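Local coordinates for protein Tae4 (PDB 6IJF) that probably cleaves the gamma-D-glutamyl-meso-diaminopimelate bond in peptidoglycan peptide stems, as an amidase effector of the type VI secretion system, at residues 109-121 with 132-145. Numbering follows the deposited sequence.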
loop_
_atom_site.group_PDB
_atom_site.type_symbol
_atom_site.label_atom_id
_atom_site.label_comp_id
_atom_site.label_asym_id
_atom_site.label_seq_id
_atom_site.Cartn_x
_atom_site.Cartn_y
_atom_site.Cartn_z
ATOM N N ARG C 109 4.670 -18.928 1.542
ATOM C CA ARG C 109 5.064 -18.268 2.826
ATOM C C ARG C 109 5.335 -19.332 3.902
ATOM O O ARG C 109 6.404 -19.255 4.562
ATOM C CB ARG C 109 4.034 -17.241 3.314
ATOM C CG ARG C 109 4.497 -16.455 4.522
ATOM C CD ARG C 109 3.376 -15.710 5.193
ATOM N NE ARG C 109 2.529 -16.591 5.959
ATOM C CZ ARG C 109 1.332 -17.013 5.593
ATOM N NH1 ARG C 109 0.755 -16.604 4.473
ATOM N NH2 ARG C 109 0.670 -17.824 6.397
ATOM N N ASN C 110 4.429 -20.299 4.088
ATOM C CA ASN C 110 4.606 -21.382 5.091
ATOM C C ASN C 110 5.645 -22.398 4.603
ATOM O O ASN C 110 6.379 -22.939 5.453
ATOM C CB ASN C 110 3.278 -22.061 5.426
ATOM C CG ASN C 110 2.439 -21.222 6.370
ATOM O OD1 ASN C 110 2.941 -20.324 7.044
ATOM N ND2 ASN C 110 1.154 -21.508 6.412
ATOM N N GLY C 111 5.734 -22.620 3.292
ATOM C CA GLY C 111 6.789 -23.444 2.670
ATOM C C GLY C 111 8.201 -22.964 2.992
ATOM O O GLY C 111 9.010 -23.781 3.440
ATOM N N ILE C 112 8.511 -21.690 2.723
ATOM C CA ILE C 112 9.800 -21.022 3.092
ATOM C C ILE C 112 9.960 -21.069 4.624
ATOM O O ILE C 112 11.031 -21.451 5.079
ATOM C CB ILE C 112 9.854 -19.578 2.550
ATOM C CG1 ILE C 112 9.935 -19.571 1.013
ATOM C CG2 ILE C 112 11.004 -18.806 3.177
ATOM C CD1 ILE C 112 9.697 -18.236 0.359
ATOM N N GLY C 113 8.934 -20.648 5.375
ATOM C CA GLY C 113 8.961 -20.704 6.845
ATOM C C GLY C 113 10.030 -19.790 7.403
ATOM O O GLY C 113 10.087 -18.614 6.970
ATOM N N ALA C 114 10.885 -20.306 8.291
ATOM C CA ALA C 114 11.948 -19.513 8.951
ATOM C C ALA C 114 13.258 -19.634 8.154
ATOM O O ALA C 114 14.276 -19.080 8.593
ATOM C CB ALA C 114 12.101 -19.936 10.400
ATOM N N ARG C 115 13.209 -20.287 6.997
ATOM C CA ARG C 115 14.404 -20.570 6.160
ATOM C C ARG C 115 14.746 -19.304 5.358
ATOM O O ARG C 115 13.875 -18.398 5.212
ATOM C CB ARG C 115 14.181 -21.841 5.332
ATOM C CG ARG C 115 13.763 -23.053 6.167
ATOM C CD ARG C 115 13.584 -24.326 5.371
ATOM N NE ARG C 115 12.492 -24.228 4.410
ATOM C CZ ARG C 115 12.392 -24.975 3.315
ATOM N NH1 ARG C 115 13.318 -25.875 3.045
ATOM N NH2 ARG C 115 11.385 -24.833 2.476
ATOM N N ASN C 116 16.018 -19.202 4.979
ATOM C CA ASN C 116 16.592 -18.138 4.132
ATOM C C ASN C 116 17.125 -18.838 2.884
ATOM O O ASN C 116 17.545 -20.020 2.973
ATOM C CB ASN C 116 17.700 -17.357 4.838
ATOM C CG ASN C 116 17.330 -16.858 6.218
ATOM O OD1 ASN C 116 18.099 -17.018 7.166
ATOM N ND2 ASN C 116 16.182 -16.225 6.350
ATOM N N GLY C 117 17.087 -18.159 1.754
ATOM C CA GLY C 117 17.666 -18.722 0.527
ATOM C C GLY C 117 17.383 -17.907 -0.700
ATOM O O GLY C 117 17.225 -16.676 -0.591
ATOM N N VAL C 118 17.448 -18.559 -1.847
ATOM C CA VAL C 118 17.215 -17.928 -3.171
ATOM C C VAL C 118 15.790 -18.275 -3.564
ATOM O O VAL C 118 15.354 -19.385 -3.232
ATOM C CB VAL C 118 18.218 -18.431 -4.226
ATOM C CG1 VAL C 118 17.945 -17.807 -5.579
ATOM C CG2 VAL C 118 19.649 -18.192 -3.779
ATOM N N VAL C 119 15.089 -17.352 -4.197
ATOM C CA VAL C 119 13.671 -17.568 -4.587
ATOM C C VAL C 119 13.498 -17.118 -6.032
ATOM O O VAL C 119 14.036 -16.065 -6.386
ATOM C CB VAL C 119 12.688 -16.856 -3.638
ATOM C CG1 VAL C 119 12.888 -15.349 -3.621
ATOM C CG2 VAL C 119 11.253 -17.231 -3.969
ATOM N N ALA C 120 12.730 -17.878 -6.800
ATOM C CA ALA C 120 12.331 -17.548 -8.177
ATOM C C ALA C 120 10.814 -17.550 -8.262
ATOM O O ALA C 120 10.197 -18.570 -7.911
ATOM C CB ALA C 120 12.946 -18.541 -9.120
ATOM N N PHE C 121 10.258 -16.411 -8.653
ATOM C CA PHE C 121 8.823 -16.180 -8.920
ATOM C C PHE C 121 8.658 -16.317 -10.427
ATOM O O PHE C 121 9.122 -15.419 -11.151
ATOM C CB PHE C 121 8.381 -14.818 -8.392
ATOM C CG PHE C 121 8.642 -14.600 -6.919
ATOM C CD1 PHE C 121 7.743 -15.044 -5.953
ATOM C CD2 PHE C 121 9.767 -13.920 -6.495
ATOM C CE1 PHE C 121 7.991 -14.833 -4.608
ATOM C CE2 PHE C 121 9.992 -13.671 -5.150
ATOM C CZ PHE C 121 9.120 -14.145 -4.204
ATOM N N HIS C 132 10.936 -13.197 -11.593
ATOM C CA HIS C 132 11.802 -12.436 -10.660
ATOM C C HIS C 132 12.605 -13.439 -9.852
ATOM O O HIS C 132 12.026 -14.416 -9.349
ATOM C CB HIS C 132 10.957 -11.526 -9.764
ATOM C CG HIS C 132 11.760 -10.718 -8.802
ATOM N ND1 HIS C 132 12.586 -9.709 -9.228
ATOM C CD2 HIS C 132 11.879 -10.788 -7.455
ATOM C CE1 HIS C 132 13.194 -9.176 -8.176
ATOM N NE2 HIS C 132 12.755 -9.803 -7.069
ATOM N N ILE C 133 13.903 -13.198 -9.744
ATOM C CA ILE C 133 14.783 -14.000 -8.853
ATOM C C ILE C 133 15.422 -13.073 -7.827
ATOM O O ILE C 133 15.701 -11.888 -8.161
ATOM C CB ILE C 133 15.798 -14.789 -9.701
ATOM C CG1 ILE C 133 16.481 -15.843 -8.848
ATOM C CG2 ILE C 133 16.770 -13.854 -10.428
ATOM C CD1 ILE C 133 17.231 -16.871 -9.658
ATOM N N ASP C 134 15.580 -13.558 -6.603
ATOM C CA ASP C 134 15.881 -12.670 -5.462
ATOM C C ASP C 134 16.393 -13.547 -4.328
ATOM O O ASP C 134 16.407 -14.781 -4.471
ATOM C CB ASP C 134 14.630 -11.871 -5.046
ATOM C CG ASP C 134 14.900 -10.516 -4.414
ATOM O OD1 ASP C 134 15.960 -10.349 -3.795
ATOM O OD2 ASP C 134 14.087 -9.611 -4.623
ATOM N N LEU C 135 16.830 -12.902 -3.255
ATOM C CA LEU C 135 17.167 -13.548 -1.970
ATOM C C LEU C 135 16.035 -13.280 -1.000
ATOM O O LEU C 135 15.464 -12.184 -0.999
ATOM C CB LEU C 135 18.475 -12.982 -1.389
ATOM C CG LEU C 135 19.700 -13.058 -2.311
ATOM C CD1 LEU C 135 20.939 -12.637 -1.579
ATOM C CD2 LEU C 135 19.873 -14.434 -2.933
ATOM N N VAL C 136 15.721 -14.257 -0.179
ATOM C CA VAL C 136 14.563 -14.137 0.737
ATOM C C VAL C 136 15.009 -14.544 2.136
ATOM O O VAL C 136 15.841 -15.461 2.260
ATOM C CB VAL C 136 13.368 -14.953 0.219
ATOM C CG1 VAL C 136 13.662 -16.444 0.104
ATOM C CG2 VAL C 136 12.118 -14.702 1.078
ATOM N N ARG C 137 14.497 -13.836 3.132
ATOM C CA ARG C 137 14.587 -14.200 4.567
ATOM C C ARG C 137 13.182 -14.529 5.068
ATOM O O ARG C 137 12.308 -13.648 5.007
ATOM C CB ARG C 137 15.184 -13.047 5.387
ATOM C CG ARG C 137 16.632 -12.724 5.066
ATOM C CD ARG C 137 17.091 -11.609 6.024
ATOM N NE ARG C 137 18.530 -11.417 5.914
ATOM C CZ ARG C 137 19.454 -12.219 6.427
ATOM N NH1 ARG C 137 19.115 -13.260 7.166
ATOM N NH2 ARG C 137 20.739 -11.960 6.226
ATOM N N GLY C 138 12.955 -15.770 5.486
ATOM C CA GLY C 138 11.730 -16.176 6.193
ATOM C C GLY C 138 11.740 -15.618 7.612
ATOM O O GLY C 138 12.804 -15.501 8.220
ATOM N N GLY C 139 10.613 -15.104 8.075
ATOM C CA GLY C 139 10.458 -14.595 9.449
ATOM C C GLY C 139 9.071 -14.906 9.948
ATOM O O GLY C 139 8.286 -15.495 9.169
ATOM N N SER C 140 8.784 -14.554 11.195
ATOM C CA SER C 140 7.491 -14.852 11.857
ATOM C C SER C 140 6.384 -14.013 11.209
ATOM O O SER C 140 5.286 -14.563 10.984
ATOM C CB SER C 140 7.578 -14.607 13.346
ATOM O OG SER C 140 6.994 -15.704 14.028
ATOM N N GLU C 141 6.703 -12.761 10.847
ATOM C CA GLU C 141 5.729 -11.714 10.431
ATOM C C GLU C 141 5.471 -11.818 8.914
ATOM O O GLU C 141 4.306 -11.603 8.498
ATOM C CB GLU C 141 6.224 -10.298 10.750
ATOM C CG GLU C 141 7.398 -10.172 11.724
ATOM C CD GLU C 141 8.771 -10.230 11.056
ATOM O OE1 GLU C 141 9.013 -11.229 10.297
ATOM O OE2 GLU C 141 9.602 -9.283 11.288
ATOM N N ALA C 142 6.501 -12.116 8.119
ATOM C CA ALA C 142 6.415 -12.100 6.637
ATOM C C ALA C 142 7.681 -12.678 6.034
ATOM O O ALA C 142 8.723 -12.736 6.755
ATOM C CB ALA C 142 6.205 -10.682 6.126
ATOM N N THR C 143 7.595 -13.121 4.782
ATOM C CA THR C 143 8.795 -13.318 3.928
ATOM C C THR C 143 9.261 -11.929 3.486
ATOM O O THR C 143 8.398 -11.096 3.153
ATOM C CB THR C 143 8.533 -14.239 2.738
ATOM O OG1 THR C 143 7.410 -13.719 2.036
ATOM C CG2 THR C 143 8.265 -15.658 3.184
ATOM N N GLN C 144 10.552 -11.688 3.542
ATOM C CA GLN C 144 11.130 -10.430 3.057
ATOM C C GLN C 144 12.159 -10.782 1.982
ATOM O O GLN C 144 13.170 -11.428 2.272
ATOM C CB GLN C 144 11.588 -9.514 4.209
ATOM C CG GLN C 144 10.792 -8.194 4.156
ATOM C CD GLN C 144 10.428 -7.597 5.492
ATOM O OE1 GLN C 144 10.349 -8.305 6.491
ATOM N NE2 GLN C 144 10.223 -6.284 5.521
ATOM N N CYS C 145 11.850 -10.388 0.757
ATOM C CA CYS C 145 12.801 -10.440 -0.369
ATOM C C CYS C 145 13.684 -9.199 -0.287
ATOM O O CYS C 145 13.203 -8.108 0.087
ATOM C CB CYS C 145 12.047 -10.609 -1.680
ATOM S SG CYS C 145 11.077 -12.144 -1.743
#
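G117, V119 and F121 form antiparallel hydrogen-bonded pairs with V136, D134 and H132, joining strands 116-121 and 132-137 by six backbone bonds. The bond from V119 N to D134 O (2.9 Å) is nearly straight, that from D134 N to V119 O bent to 141°. Past the strand end, G138 N donates to R115 O (2.8 Å), and G138 CA lies against G113 O, in the turn that leaves helix 109-112.

On one face of the hairpin V119 crosses V136 at about a right angle. C145, from the neighbouring strand, points its sulfur at the edge of the F121 ring, SG standing 3.7 Å from CZ and 83° off the ring normal. F121 and H132 lie side by side, CD2 to CD2 3.9 Å. I112 CD1 meets T143 CG2 at 4.1 Å, bringing the helix end over this face. On the other face V118 sends CG2 to L135 CD2 (3.9 Å), and CG1 rests 4.1 Å from I133 CG1.

H132 CG stands anti to the backbone N (chi1 -180°), carrying the ring along the strand; NE2 donates to D134 OD2 (2.8 Å) on the anti side, tilted from the carboxylate plane. S147 N and A148 N also bind OD2, fixing the acceptor. H132 touches C48 of helix 48-58, an arrangement consistent with the Cys-His-Asp triad of a papain-like (clan CA) amidase, His and Asp sharing one hairpin strand.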